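Local coordinates for protein cysteine protease (Listeria monocytogenes, PDB 5HU4) that acts as a transpeptidase that cleaves the C-terminal sorting signal of surface proteins and anchors them covalently to the cell wall, at residues Leu73-Glu77 with Asn78-Tyr82; Thr115-Thr118 with Lys119-Val122. All coordinates share one frame; numbering follows the deposited sequence.

Contact 1 of 2, residues Leu73-Glu77 with Asn78-Tyr82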
ATOM      1  N   LEU A  73       6.671   3.536   3.350  1.00 21.97           N
ATOM      2  CA  LEU A  73       5.635   3.428   4.364  1.00 21.93           C
ATOM      3  C   LEU A  73       6.139   4.030   5.667  1.00 24.26           C
ATOM      4  O   LEU A  73       7.300   3.842   6.031  1.00 24.96           O
ATOM      5  CB  LEU A  73       5.240   1.964   4.561  1.00 23.17           C
ATOM      6  CG  LEU A  73       4.123   1.623   5.546  1.00 25.80           C
ATOM      7  CD1 LEU A  73       2.788   2.166   5.060  1.00 21.89           C
ATOM      8  CD2 LEU A  73       4.055   0.118   5.756  1.00 22.12           C
ATOM      9  N   THR A  74       5.278   4.760   6.370  1.00 23.95           N
ATOM     10  CA  THR A  74       5.687   5.373   7.628  1.00 22.34           C
ATOM     11  C   THR A  74       4.557   5.441   8.652  1.00 21.12           C
ATOM     12  O   THR A  74       3.382   5.560   8.301  1.00 21.92           O
ATOM     13  CB  THR A  74       6.243   6.798   7.405  1.00 23.55           C
ATOM     14  OG1 THR A  74       6.822   7.286   8.623  1.00 23.18           O
ATOM     15  CG2 THR A  74       5.144   7.750   6.947  1.00 21.83           C
ATOM     16  N   ASP A  75       4.933   5.343   9.923  1.00 19.85           N
ATOM     17  CA  ASP A  75       4.008   5.533  11.030  1.00 21.27           C
ATOM     18  C   ASP A  75       4.336   6.852  11.718  1.00 22.88           C
ATOM     19  O   ASP A  75       3.928   7.092  12.857  1.00 23.88           O
ATOM     20  CB  ASP A  75       4.088   4.366  12.020  1.00 20.69           C
ATOM     21  CG  ASP A  75       5.520   4.011  12.393  1.00 24.29           C
ATOM     22  OD1 ASP A  75       6.436   4.813  12.112  1.00 20.13           O
ATOM     23  OD2 ASP A  75       5.727   2.925  12.975  1.00 22.27           O
ATOM     24  N   LEU A  76       5.085   7.687  10.997  1.00 24.10           N
ATOM     25  CA  LEU A  76       5.604   8.969  11.478  1.00 24.44           C
ATOM     26  C   LEU A  76       6.593   8.799  12.630  1.00 25.37           C
ATOM     27  O   LEU A  76       6.877   9.746  13.362  1.00 26.79           O
ATOM     28  CB  LEU A  76       4.463   9.904  11.889  1.00 25.56           C
ATOM     29  CG  LEU A  76       4.183  11.037  10.899  1.00 32.07           C
ATOM     30  CD1 LEU A  76       3.690  10.491   9.568  1.00 29.17           C
ATOM     31  CD2 LEU A  76       3.188  12.033  11.478  1.00 30.01           C
ATOM     32  N   GLU A  77       7.125   7.590  12.773  1.00 22.59           N
ATOM     33  CA  GLU A  77       8.235   7.338  13.685  1.00 25.73           C
ATOM     34  C   GLU A  77       9.393   6.737  12.897  1.00 26.05           C
ATOM     35  O   GLU A  77      10.546   7.142  13.052  1.00 27.29           O
ATOM     36  CB  GLU A  77       7.818   6.406  14.825  1.00 27.58           C
ATOM     37  CG  GLU A  77       6.780   6.996  15.770  1.00 37.13           C
ATOM     38  CD  GLU A  77       7.243   8.283  16.432  1.00 59.51           C
ATOM     39  OE1 GLU A  77       8.442   8.384  16.765  1.00 61.03           O
ATOM     40  OE2 GLU A  77       6.406   9.192  16.622  1.00 46.85           O
ATOM     41  N   ASN A  78       9.071   5.774  12.040  1.00 24.77           N
ATOM     42  CA  ASN A  78      10.067   5.126  11.196  1.00 24.68           C
ATOM     43  C   ASN A  78       9.693   5.171   9.720  1.00 25.71           C
ATOM     44  O   ASN A  78       8.513   5.182   9.367  1.00 23.27           O
ATOM     45  CB  ASN A  78      10.268   3.673  11.628  1.00 25.10           C
ATOM     46  CG  ASN A  78      11.024   3.551  12.930  1.00 27.63           C
ATOM     47  OD1 ASN A  78      12.029   4.230  13.141  1.00 28.81           O
ATOM     48  ND2 ASN A  78      10.549   2.681  13.813  1.00 24.60           N
ATOM     49  N   LEU A  79      10.709   5.198   8.863  1.00 25.43           N
ATOM     50  CA  LEU A  79      10.502   5.104   7.425  1.00 22.09           C
ATOM     51  C   LEU A  79      10.816   3.691   6.953  1.00 23.84           C
ATOM     52  O   LEU A  79      11.954   3.232   7.056  1.00 22.98           O
ATOM     53  CB  LEU A  79      11.370   6.122   6.684  1.00 26.63           C
ATOM     54  CG  LEU A  79      11.431   5.992   5.162  1.00 24.86           C
ATOM     55  CD1 LEU A  79      10.047   6.145   4.553  1.00 23.82           C
ATOM     56  CD2 LEU A  79      12.390   7.018   4.576  1.00 27.14           C
ATOM     57  N   TYR A  80       9.800   3.000   6.445  1.00 23.32           N
ATOM     58  CA  TYR A  80       9.967   1.627   5.987  1.00 21.45           C
ATOM     59  C   TYR A  80      10.029   1.567   4.465  1.00 24.74           C
ATOM     60  O   TYR A  80       9.059   1.900   3.783  1.00 25.67           O
ATOM     61  CB  TYR A  80       8.829   0.745   6.506  1.00 22.17           C
ATOM     62  CG  TYR A  80       8.625   0.835   8.001  1.00 22.68           C
ATOM     63  CD1 TYR A  80       7.733   1.751   8.547  1.00 23.01           C
ATOM     64  CD2 TYR A  80       9.330   0.012   8.868  1.00 24.89           C
ATOM     65  CE1 TYR A  80       7.546   1.837   9.914  1.00 25.37           C
ATOM     66  CE2 TYR A  80       9.150   0.092  10.237  1.00 25.79           C
ATOM     67  CZ  TYR A  80       8.256   1.005  10.754  1.00 24.42           C
ATOM     68  OH  TYR A  80       8.072   1.090  12.115  1.00 30.47           O
ATOM     69  N   GLU A  81      11.173   1.139   3.939  1.00 25.39           N
ATOM     70  CA  GLU A  81      11.371   1.085   2.497  1.00 25.97           C
ATOM     71  C   GLU A  81      11.247  -0.334   1.958  1.00 24.42           C
ATOM     72  O   GLU A  81      12.011  -1.225   2.333  1.00 27.31           O
ATOM     73  CB  GLU A  81      12.735   1.669   2.123  1.00 27.99           C
ATOM     74  CG  GLU A  81      13.090   1.524   0.651  1.00 33.04           C
ATOM     75  CD  GLU A  81      14.318   2.328   0.265  1.00 39.99           C
ATOM     76  OE1 GLU A  81      14.818   3.097   1.113  1.00 43.94           O
ATOM     77  OE2 GLU A  81      14.781   2.191  -0.887  1.00 39.05           O
ATOM     78  N   TYR A  82      10.275  -0.535   1.073  1.00 22.56           N
ATOM     79  CA  TYR A  82      10.089  -1.818   0.409  1.00 22.16           C
ATOM     80  C   TYR A  82      10.490  -1.719  -1.059  1.00 24.98           C
ATOM     81  O   TYR A  82      10.541  -0.626  -1.625  1.00 23.63           O
ATOM     82  CB  TYR A  82       8.636  -2.286   0.522  1.00 22.36           C
ATOM     83  CG  TYR A  82       8.141  -2.497   1.938  1.00 23.15           C
ATOM     84  CD1 TYR A  82       7.702  -1.428   2.708  1.00 21.31           C
ATOM     85  CD2 TYR A  82       8.093  -3.768   2.495  1.00 22.98           C
ATOM     86  CE1 TYR A  82       7.240  -1.618   3.998  1.00 21.67           C
ATOM     87  CE2 TYR A  82       7.634  -3.968   3.783  1.00 22.02           C
ATOM     88  CZ  TYR A  82       7.208  -2.889   4.530  1.00 21.55           C
ATOM     89  OH  TYR A  82       6.750  -3.084   5.812  1.00 21.34           O
TER
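L73 and Y80 face each other as an antiparallel hydrogen-bonded pair, joined by both of their backbone bonds: L73 N donates to Y80 O over 2.9 Å, and Y80 N donates back to L73 O over 2.7 Å. The next pair, T74 with L79, is non-hydrogen-bonded. Beyond it the strands are tied by a side chain: T74 OG1 donates to N78 O at 2.8 Å from above the carbonyl plane. The same hydroxyl accepts from L76 N, which makes an ST turn. With chi1 of -171° OG1 lies anti to the backbone nitrogen, within range of both L76 N and N78 O, a task suited to a short β-branched alcohol.

These bonds close the β-hairpin of strands 70-74 and 78-91 in the sortase fold, with D75, L76 and E77 making the connection. L76, in the left-handed backbone region, carries the chain round. D75 holds the turn from inside. D75 OD1 takes N78 N at 2.8 Å, nearly along the C-O axis, and E77 N at 2.9 Å from above the carboxylate plane; the latter is an Asx turn. D75 OD2 receives the hydroxyl of Y80, the distance from Y80 OH being 3.1 Å. The carboxylate stands at the edge of that ring, the planes 74° apart. With three bonds on its two oxygens it is probably held in its rotation.

Apolar contact gathers on the face carrying L73 and Y80. L73 CB lies 4.3 Å from Y80 CB, while the branch ending in L73 CD2 reaches Y82 CE1 at 4.0 Å, coming obliquely to the ring. Tyrosine suits position 82 because its ring meets the leucine methyl while its hydroxyl bonds to the backbone N of G41.

Contact 2 of 2, residues Thr115-Thr118 with Lys119-Val122; sequences TETT and KRFV
R120 NH1 is gripped by two backbone carbonyls, T117 O at 3.0 Å and K119 O at 2.8 Å. Both oxygens lie almost exactly in the guanidinium plane, where its N-H bonds point, although NH1 stands well above the plane of either carbonyl. The bond to T117 O is nearly straight at the hydrogen (170°), the one to K119 O more bent (143°). A turn at chi2 of -73° folds the arginine chain back along its own strand; arginine suits the place, being long enough to fold back and carrying several N-H groups in one plane. NH2 is left to make a salt bridge with E92, which, with the carbonyls, would hold the group against rotation.

T117 also ties the bend through its side chain. T117 OG1, anti to the backbone nitrogen, accepts from K119 N at 3.0 Å and is hydrogen-bonded to D112 as well. T117 CG2 lies beside K119 O, 3.6 Å away. T118 and K119 meet more lightly: the lysine chain passes T118, K119 CD coming 3.4 Å from T118 O, before its amine leads away, as befits an exposed position.

Residues 115-122 form the end of the loop between the seventh and eighth strands of the sortase β-barrel, 105-111 and 119-132, and the start of the eighth, beside the active-site cysteine. The side chains of T117 and R120 both touch C111, the acyl-thioester residue at the end of the seventh strand, and that of R120 lies about 8 Å from H50. Alongside runs strand 78-91, which pairs through I90 with R120 and through K88 with V122.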
ATOM      1  N   THR A 115     -14.573  -0.578 -12.802  1.00 28.78           N
ATOM      2  CA  THR A 115     -15.917  -1.143 -12.787  1.00 30.33           C
ATOM      3  C   THR A 115     -15.955  -2.363 -11.875  1.00 31.85           C
ATOM      4  O   THR A 115     -14.943  -2.721 -11.271  1.00 33.34           O
ATOM      5  CB  THR A 115     -16.386  -1.540 -14.198  1.00 33.07           C
ATOM      6  OG1 THR A 115     -15.320  -2.201 -14.891  1.00 33.00           O
ATOM      7  CG2 THR A 115     -16.797  -0.307 -14.987  1.00 29.36           C
ATOM      8  N   GLU A 116     -17.120  -2.997 -11.774  1.00 33.88           N
ATOM      9  CA  GLU A 116     -17.266  -4.171 -10.924  1.00 35.87           C
ATOM     10  C   GLU A 116     -16.447  -5.332 -11.470  1.00 37.28           C
ATOM     11  O   GLU A 116     -16.495  -5.637 -12.664  1.00 39.16           O
ATOM     12  CB  GLU A 116     -18.738  -4.576 -10.792  1.00 35.81           C
ATOM     13  CG  GLU A 116     -19.320  -4.393  -9.388  1.00 40.67           C
ATOM     14  CD  GLU A 116     -18.389  -4.868  -8.280  1.00 48.20           C
ATOM     15  OE1 GLU A 116     -17.736  -5.924  -8.445  1.00 51.09           O
ATOM     16  OE2 GLU A 116     -18.304  -4.176  -7.241  1.00 54.35           O
ATOM     17  N   THR A 117     -15.688  -5.969 -10.586  1.00 35.20           N
ATOM     18  CA  THR A 117     -14.796  -7.042 -10.991  1.00 32.07           C
ATOM     19  C   THR A 117     -14.484  -7.986  -9.838  1.00 32.90           C
ATOM     20  O   THR A 117     -14.453  -7.579  -8.676  1.00 34.32           O
ATOM     21  CB  THR A 117     -13.477  -6.484 -11.556  1.00 31.15           C
ATOM     22  OG1 THR A 117     -12.600  -7.567 -11.890  1.00 29.68           O
ATOM     23  CG2 THR A 117     -12.800  -5.576 -10.537  1.00 30.17           C
ATOM     24  N   THR A 118     -14.255  -9.251 -10.170  1.00 32.57           N
ATOM     25  CA  THR A 118     -13.883 -10.252  -9.181  1.00 33.65           C
ATOM     26  C   THR A 118     -12.373 -10.448  -9.179  1.00 35.55           C
ATOM     27  O   THR A 118     -11.851 -11.317  -8.483  1.00 35.34           O
ATOM     28  CB  THR A 118     -14.569 -11.601  -9.451  1.00 34.81           C
ATOM     29  OG1 THR A 118     -14.171 -12.092 -10.738  1.00 34.12           O
ATOM     30  CG2 THR A 118     -16.080 -11.443  -9.418  1.00 33.29           C
ATOM     31  N   LYS A 119     -11.677  -9.637  -9.968  1.00 30.44           N
ATOM     32  CA  LYS A 119     -10.232  -9.763 -10.104  1.00 30.28           C
ATOM     33  C   LYS A 119      -9.496  -8.627  -9.402  1.00 30.03           C
ATOM     34  O   LYS A 119      -9.948  -7.482  -9.401  1.00 29.82           O
ATOM     35  CB  LYS A 119      -9.844  -9.815 -11.585  1.00 31.36           C
ATOM     36  CG  LYS A 119     -10.292 -11.086 -12.303  1.00 37.61           C
ATOM     37  CD  LYS A 119     -10.366 -12.272 -11.344  1.00 45.74           C
ATOM     38  CE  LYS A 119     -10.745 -13.559 -12.064  1.00 43.52           C
ATOM     39  NZ  LYS A 119      -9.722 -13.976 -13.065  1.00 47.11           N
ATOM     40  N   ARG A 120      -8.359  -8.959  -8.800  1.00 27.63           N
ATOM     41  CA  ARG A 120      -7.562  -7.986  -8.065  1.00 24.60           C
ATOM     42  C   ARG A 120      -6.144  -7.915  -8.611  1.00 27.78           C
ATOM     43  O   ARG A 120      -5.564  -8.936  -8.983  1.00 27.13           O
ATOM     44  CB  ARG A 120      -7.520  -8.342  -6.577  1.00 27.39           C
ATOM     45  CG  ARG A 120      -8.875  -8.405  -5.899  1.00 28.00           C
ATOM     46  CD  ARG A 120      -9.465  -7.020  -5.706  1.00 27.79           C
ATOM     47  NE  ARG A 120     -10.826  -7.081  -5.184  1.00 26.79           N
ATOM     48  CZ  ARG A 120     -11.909  -7.227  -5.938  1.00 29.66           C
ATOM     49  NH1 ARG A 120     -11.796  -7.322  -7.257  1.00 30.62           N
ATOM     50  NH2 ARG A 120     -13.109  -7.272  -5.376  1.00 33.54           N
ATOM     51  N   PHE A 121      -5.586  -6.709  -8.661  1.00 27.31           N
ATOM     52  CA  PHE A 121      -4.171  -6.553  -8.973  1.00 23.68           C
ATOM     53  C   PHE A 121      -3.385  -6.488  -7.671  1.00 24.66           C
ATOM     54  O   PHE A 121      -3.756  -5.759  -6.749  1.00 22.74           O
ATOM     55  CB  PHE A 121      -3.918  -5.302  -9.816  1.00 22.39           C
ATOM     56  CG  PHE A 121      -2.475  -5.112 -10.201  1.00 22.98           C
ATOM     57  CD1 PHE A 121      -1.619  -4.370  -9.401  1.00 25.37           C
ATOM     58  CD2 PHE A 121      -1.973  -5.679 -11.362  1.00 25.60           C
ATOM     59  CE1 PHE A 121      -0.291  -4.199  -9.752  1.00 23.34           C
ATOM     60  CE2 PHE A 121      -0.647  -5.508 -11.716  1.00 25.68           C
ATOM     61  CZ  PHE A 121       0.193  -4.767 -10.911  1.00 22.70           C
ATOM     62  N   VAL A 122      -2.302  -7.255  -7.597  1.00 23.98           N
ATOM     63  CA  VAL A 122      -1.507  -7.325  -6.378  1.00 23.10           C
ATOM     64  C   VAL A 122      -0.048  -6.965  -6.635  1.00 24.11           C
ATOM     65  O   VAL A 122       0.562  -7.445  -7.591  1.00 22.90           O
ATOM     66  CB  VAL A 122      -1.572  -8.729  -5.747  1.00 22.60           C
ATOM     67  CG1 VAL A 122      -0.829  -8.751  -4.421  1.00 24.74           C
ATOM     68  CG2 VAL A 122      -3.017  -9.153  -5.550  1.00 22.61           C
TER

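Contact 1 closes before contact 2 opens, and their centres lie 28 Å apart on opposite sides of the chain's centre, with about 12 Å between nearest atoms. They nevertheless belong to one sheet within the sortase domain: strand 78-91, whose first residues form part of contact 1, is the direct neighbour of strand 119-132, whose first residues form part of contact 2. These two long strands run antiparallel, so their starts fall at opposite ends. The two therefore differ in setting: residues 73-82 close a hairpin away from the active site, whereas residues 115-122 bring a loop and strand start up to C111 and near H50.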